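Long-range contacts in possible prolidase (Bifidobacterium longum NCC2705, PDB 2P9B), which is probably a hydrolase of the amidohydrolase family that acts on carbon-nitrogen bonds other than peptide bonds, although its substrate and the prolidase assignment remain unconfirmed: residues R133-V138 and A201-A206; E141-R146 and I159-P164. One frame throughout, in Å; residues are numbered along the deposited sequence.

Contact 1. Residues R133-V138 and A201-A206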
loop_
_atom_site.group_PDB
_atom_site.type_symbol
_atom_site.label_atom_id
_atom_site.label_comp_id
_atom_site.label_asym_id
_atom_site.label_seq_id
_atom_site.Cartn_x
_atom_site.Cartn_y
_atom_site.Cartn_z
ATOM N N ARG A 133 1.059 -4.564 1.789
ATOM C CA ARG A 133 2.102 -4.674 2.794
ATOM C C ARG A 133 1.397 -4.349 4.094
ATOM O O ARG A 133 0.731 -3.323 4.189
ATOM C CB ARG A 133 3.233 -3.662 2.602
ATOM C CG ARG A 133 4.185 -3.651 3.812
ATOM C CD ARG A 133 5.362 -2.703 3.645
ATOM N NE ARG A 133 4.925 -1.323 3.443
ATOM C CZ ARG A 133 5.722 -0.265 3.546
ATOM N NH1 ARG A 133 7.001 -0.422 3.858
ATOM N NH2 ARG A 133 5.242 0.954 3.319
ATOM N N THR A 134 1.498 -5.230 5.083
ATOM C CA THR A 134 0.893 -4.915 6.369
ATOM C C THR A 134 1.988 -4.209 7.162
ATOM O O THR A 134 3.177 -4.474 6.963
ATOM C CB THR A 134 0.430 -6.182 7.139
ATOM O OG1 THR A 134 1.549 -7.039 7.410
ATOM C CG2 THR A 134 -0.618 -6.930 6.334
ATOM N N LEU A 135 1.596 -3.284 8.031
ATOM C CA LEU A 135 2.557 -2.568 8.850
ATOM C C LEU A 135 2.098 -2.564 10.298
ATOM O O LEU A 135 1.817 -1.515 10.874
ATOM C CB LEU A 135 2.733 -1.130 8.349
ATOM C CG LEU A 135 3.445 -1.040 6.994
ATOM C CD1 LEU A 135 3.473 0.407 6.503
ATOM C CD2 LEU A 135 4.856 -1.607 7.147
ATOM N N GLY A 136 2.022 -3.755 10.875
ATOM C CA GLY A 136 1.603 -3.885 12.256
ATOM C C GLY A 136 0.554 -4.961 12.401
ATOM O O GLY A 136 -0.644 -4.686 12.316
ATOM N N ASP A 137 1.008 -6.196 12.594
ATOM C CA ASP A 137 0.109 -7.334 12.768
ATOM C C ASP A 137 0.009 -7.597 14.268
ATOM O O ASP A 137 0.728 -6.987 15.054
ATOM C CB ASP A 137 0.675 -8.591 12.089
ATOM C CG ASP A 137 1.012 -8.373 10.618
ATOM O OD1 ASP A 137 0.367 -7.525 9.983
ATOM O OD2 ASP A 137 1.912 -9.064 10.093
ATOM N N VAL A 138 -0.879 -8.501 14.667
ATOM C CA VAL A 138 -1.006 -8.818 16.086
ATOM C C VAL A 138 0.135 -9.758 16.467
ATOM O O VAL A 138 0.865 -9.518 17.430
ATOM C CB VAL A 138 -2.357 -9.497 16.395
ATOM C CG1 VAL A 138 -2.394 -9.946 17.849
ATOM C CG2 VAL A 138 -3.494 -8.530 16.115
ATOM N N ALA A 201 8.733 -7.796 5.888
ATOM C CA ALA A 201 8.530 -6.355 6.021
ATOM C C ALA A 201 8.701 -6.022 7.506
ATOM O O ALA A 201 8.488 -6.877 8.363
ATOM C CB ALA A 201 7.125 -5.953 5.541
ATOM N N ILE A 202 9.125 -4.796 7.804
ATOM C CA ILE A 202 9.291 -4.360 9.190
ATOM C C ILE A 202 8.631 -2.996 9.349
ATOM O O ILE A 202 8.714 -2.155 8.450
ATOM C CB ILE A 202 10.784 -4.224 9.581
ATOM C CG1 ILE A 202 11.446 -5.604 9.645
ATOM C CG2 ILE A 202 10.906 -3.534 10.936
ATOM C CD1 ILE A 202 10.912 -6.502 10.754
ATOM N N LYS A 203 7.970 -2.788 10.484
ATOM C CA LYS A 203 7.321 -1.515 10.779
ATOM C C LYS A 203 7.808 -0.987 12.127
ATOM O O LYS A 203 7.774 -1.701 13.132
ATOM C CB LYS A 203 5.799 -1.681 10.831
ATOM C CG LYS A 203 5.052 -0.444 11.316
ATOM C CD LYS A 203 5.303 0.748 10.401
ATOM C CE LYS A 203 4.312 1.866 10.690
ATOM N NZ LYS A 203 4.288 2.862 9.587
ATOM N N ILE A 204 8.271 0.259 12.129
ATOM C CA ILE A 204 8.752 0.916 13.341
ATOM C C ILE A 204 7.889 2.151 13.580
ATOM O O ILE A 204 7.507 2.833 12.629
ATOM C CB ILE A 204 10.211 1.426 13.184
ATOM C CG1 ILE A 204 11.146 0.287 12.779
ATOM C CG2 ILE A 204 10.690 2.041 14.492
ATOM C CD1 ILE A 204 12.530 0.771 12.369
ATOM N N ALA A 205 7.573 2.429 14.840
ATOM C CA ALA A 205 6.815 3.625 15.183
ATOM C C ALA A 205 7.885 4.615 15.656
ATOM O O ALA A 205 8.372 4.520 16.780
ATOM C CB ALA A 205 5.823 3.330 16.305
ATOM N N ALA A 206 8.274 5.537 14.785
ATOM C CA ALA A 206 9.301 6.521 15.133
ATOM C C ALA A 206 8.733 7.612 16.023
ATOM O O ALA A 206 9.448 8.213 16.825
ATOM C CB ALA A 206 9.877 7.144 13.866
HETATM O O HOH W 1 8.246 -2.445 5.594
#
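Leu135 and Lys203 carry most of this contact, with their side chains crossing at about a right angle. Leu135 CB lies 3.8 Å from Lys203 CD. Leu135 CD2 comes as near to Lys203 CB, at 3.8 Å. The closest approach is Leu135 O to Lys203 CG, at 3.4 Å. Lys203 CG is anti to its backbone N (chi1 172°), and the chain then bends at chi2 (61°), which swings CD beside Leu135. Lys203 NZ ends 4.0 Å from Leu135 CD1, and its salt-bridge partner is Glu265. Leu135 CD1 also lies 3.4 Å above the plane of the Arg133 guanidinium, offset toward its rim. That group is held by Ala76 O at NE, Thr263 at NH1 and Glu265 at NH2, so one carboxylate serves two cations. Ala201 adds a smaller patch, its CB 4.1 Å from Arg133 CG. A water accepts from Arg133 NH1 and donates to Ile202 O, joining the segments where they do not bond directly. An alanine in place of Lys203 would probably open a gap beside Leu135 CB and leave Glu265 with one cation fewer. Leu135 and Lys203 both touch His77, part of a possible, unconfirmed empty metal site. Buried charged side chains on strands 129-134 and 202-205, gathered round Glu265, are consistent with the interior of a TIM barrel, the fold of the amidohydrolase family.

Contact 2. Residues E141-R146 and I159-P164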
loop_
_atom_site.group_PDB
_atom_site.type_symbol
_atom_site.label_atom_id
_atom_site.label_comp_id
_atom_site.label_asym_id
_atom_site.label_seq_id
_atom_site.Cartn_x
_atom_site.Cartn_y
_atom_site.Cartn_z
ATOM N N GLU A 141 0.177 -14.231 12.392
ATOM C CA GLU A 141 -0.956 -14.761 11.641
ATOM C C GLU A 141 -0.945 -14.345 10.172
ATOM O O GLU A 141 -1.484 -15.056 9.320
ATOM C CB GLU A 141 -2.282 -14.327 12.289
ATOM C CG GLU A 141 -2.614 -12.829 12.226
ATOM C CD GLU A 141 -1.768 -11.970 13.156
ATOM O OE1 GLU A 141 -1.126 -12.521 14.075
ATOM O OE2 GLU A 141 -1.758 -10.735 12.980
ATOM N N VAL A 142 -0.356 -13.191 9.868
ATOM C CA VAL A 142 -0.301 -12.751 8.476
ATOM C C VAL A 142 0.808 -13.519 7.766
ATOM O O VAL A 142 0.699 -13.829 6.582
ATOM C CB VAL A 142 -0.059 -11.228 8.355
ATOM C CG1 VAL A 142 -0.135 -10.801 6.890
ATOM C CG2 VAL A 142 -1.118 -10.478 9.153
ATOM N N VAL A 143 1.876 -13.838 8.489
ATOM C CA VAL A 143 2.955 -14.611 7.891
ATOM C C VAL A 143 2.347 -15.946 7.464
ATOM O O VAL A 143 2.589 -16.437 6.368
ATOM C CB VAL A 143 4.095 -14.872 8.900
ATOM C CG1 VAL A 143 5.072 -15.900 8.337
ATOM C CG2 VAL A 143 4.830 -13.573 9.191
ATOM N N THR A 144 1.541 -16.520 8.346
ATOM C CA THR A 144 0.890 -17.786 8.061
ATOM C C THR A 144 0.016 -17.689 6.817
ATOM O O THR A 144 0.099 -18.539 5.928
ATOM C CB THR A 144 0.043 -18.226 9.260
ATOM O OG1 THR A 144 0.904 -18.421 10.386
ATOM C CG2 THR A 144 -0.695 -19.517 8.956
ATOM N N LEU A 145 -0.815 -16.652 6.759
ATOM C CA LEU A 145 -1.709 -16.435 5.623
ATOM C C LEU A 145 -0.915 -16.247 4.330
ATOM O O LEU A 145 -1.232 -16.837 3.297
ATOM C CB LEU A 145 -2.592 -15.207 5.875
ATOM C CG LEU A 145 -3.538 -14.800 4.739
ATOM C CD1 LEU A 145 -4.528 -15.917 4.469
ATOM C CD2 LEU A 145 -4.272 -13.513 5.119
ATOM N N ARG A 146 0.123 -15.420 4.393
ATOM C CA ARG A 146 0.970 -15.176 3.234
ATOM C C ARG A 146 1.540 -16.488 2.701
ATOM O O ARG A 146 1.551 -16.729 1.494
ATOM C CB ARG A 146 2.127 -14.249 3.612
ATOM C CG ARG A 146 3.139 -14.022 2.496
ATOM C CD ARG A 146 4.467 -13.561 3.077
ATOM N NE ARG A 146 5.149 -14.663 3.762
ATOM C CZ ARG A 146 6.084 -14.510 4.694
ATOM N NH1 ARG A 146 6.461 -13.294 5.078
ATOM N NH2 ARG A 146 6.659 -15.577 5.232
ATOM N N ILE A 159 1.278 -10.783 -0.313
ATOM C CA ILE A 159 1.446 -10.085 0.955
ATOM C C ILE A 159 2.858 -9.928 1.506
ATOM O O ILE A 159 3.638 -10.884 1.537
ATOM C CB ILE A 159 0.620 -10.787 2.083
ATOM C CG1 ILE A 159 -0.864 -10.816 1.719
ATOM C CG2 ILE A 159 0.828 -10.067 3.418
ATOM C CD1 ILE A 159 -1.714 -11.603 2.724
ATOM N N LEU A 160 3.189 -8.704 1.911
ATOM C CA LEU A 160 4.456 -8.446 2.581
ATOM C C LEU A 160 3.975 -8.280 4.018
ATOM O O LEU A 160 3.322 -7.290 4.347
ATOM C CB LEU A 160 5.118 -7.159 2.098
ATOM C CG LEU A 160 6.020 -7.290 0.871
ATOM C CD1 LEU A 160 5.183 -7.503 -0.380
ATOM C CD2 LEU A 160 6.861 -6.030 0.752
ATOM N N ALA A 161 4.275 -9.266 4.858
ATOM C CA ALA A 161 3.849 -9.258 6.256
ATOM C C ALA A 161 4.931 -8.711 7.176
ATOM O O ALA A 161 6.077 -9.138 7.121
ATOM C CB ALA A 161 3.470 -10.678 6.689
ATOM N N SER A 162 4.542 -7.775 8.035
ATOM C CA SER A 162 5.471 -7.137 8.955
ATOM C C SER A 162 5.566 -7.781 10.329
ATOM O O SER A 162 6.523 -7.530 11.061
ATOM C CB SER A 162 5.044 -5.689 9.170
ATOM O OG SER A 162 3.832 -5.663 9.913
ATOM N N GLY A 163 4.588 -8.603 10.687
ATOM C CA GLY A 163 4.601 -9.157 12.029
ATOM C C GLY A 163 4.249 -7.976 12.924
ATOM O O GLY A 163 3.807 -6.941 12.415
ATOM N N PRO A 164 4.415 -8.078 14.249
ATOM C CA PRO A 164 4.067 -6.919 15.084
ATOM C C PRO A 164 4.998 -5.731 14.866
ATOM O O PRO A 164 6.185 -5.902 14.600
ATOM C CB PRO A 164 4.146 -7.475 16.509
ATOM C CG PRO A 164 5.058 -8.661 16.386
ATOM C CD PRO A 164 4.687 -9.268 15.071
#
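Val143 and Ala161 bring their CA atoms within 5.7 Å, and Arg146 and Ile159 within 5.6 Å, so the helix advances as the 159-164 segment is followed backward. Ile159 has the most surface buried here and meets three helix residues with different atoms. Its CG2, anti to the backbone N, lies 3.7 Å from Val142 CG1. Its CD1 reaches Leu145 CD2 at 4.0 Å. Its CB packs against Arg146 CB and CG. The Val142 and Leu145 side chains each cross Ile159 at about a right angle. Ala161 turns its CB toward the helix, 3.6 Å from Val142 CG1 and 4.1 Å from Val143 CG2. The Arg146 chain crosses Ile159 obliquely, with Arg146 CD 3.2 Å from Ile159 O. A bend at chi3 (72°) then turns NE away from the extended line. The guanidinium stands oblique to Ala161 CB, and its NH1 binds Asn200 OD1 and Gly198 O. The same Asn200 oxygen accepts from Ala161 N, so one side chain ties the arginine to the residue that follows the strand. The segments exchange no hydrogen bond of their own. The chemistry is therefore mainly apolar: branched aliphatic side chains and the Ala161 methyl pack the helix of the beta-alpha-beta unit 129-134, 141-150, 158-160 against its second strand and the residue after it. Arg146 contributes its aliphatic part, while its NH1 bonds into the loop before strand 202-205.

Overall arrangement
The chain leaves strand 129-134 through residues 133-138 and enters helix 141-150. It then returns in strand 158-160, parallel to the first strand. Contact 2 closes this short beta-alpha-beta unit, with 12 residues between its segments. The chain continues through helix 184-196 to strand 202-205, where contact 1 closes a longer loop of 62 residues. Contact 2 lies wholly within that loop, so the two nest and do not cross. They also meet directly: Asp137 probably bonds to Gly163 N, and Gly136 N to Ser162. Contact 2 packs helix 141-150 against the sheet of strands 129-134 and 158-160, while contact 1 reaches strand 202-205, an outer strand of the parallel sheet it forms with 243-247, 263-264 and 290-292.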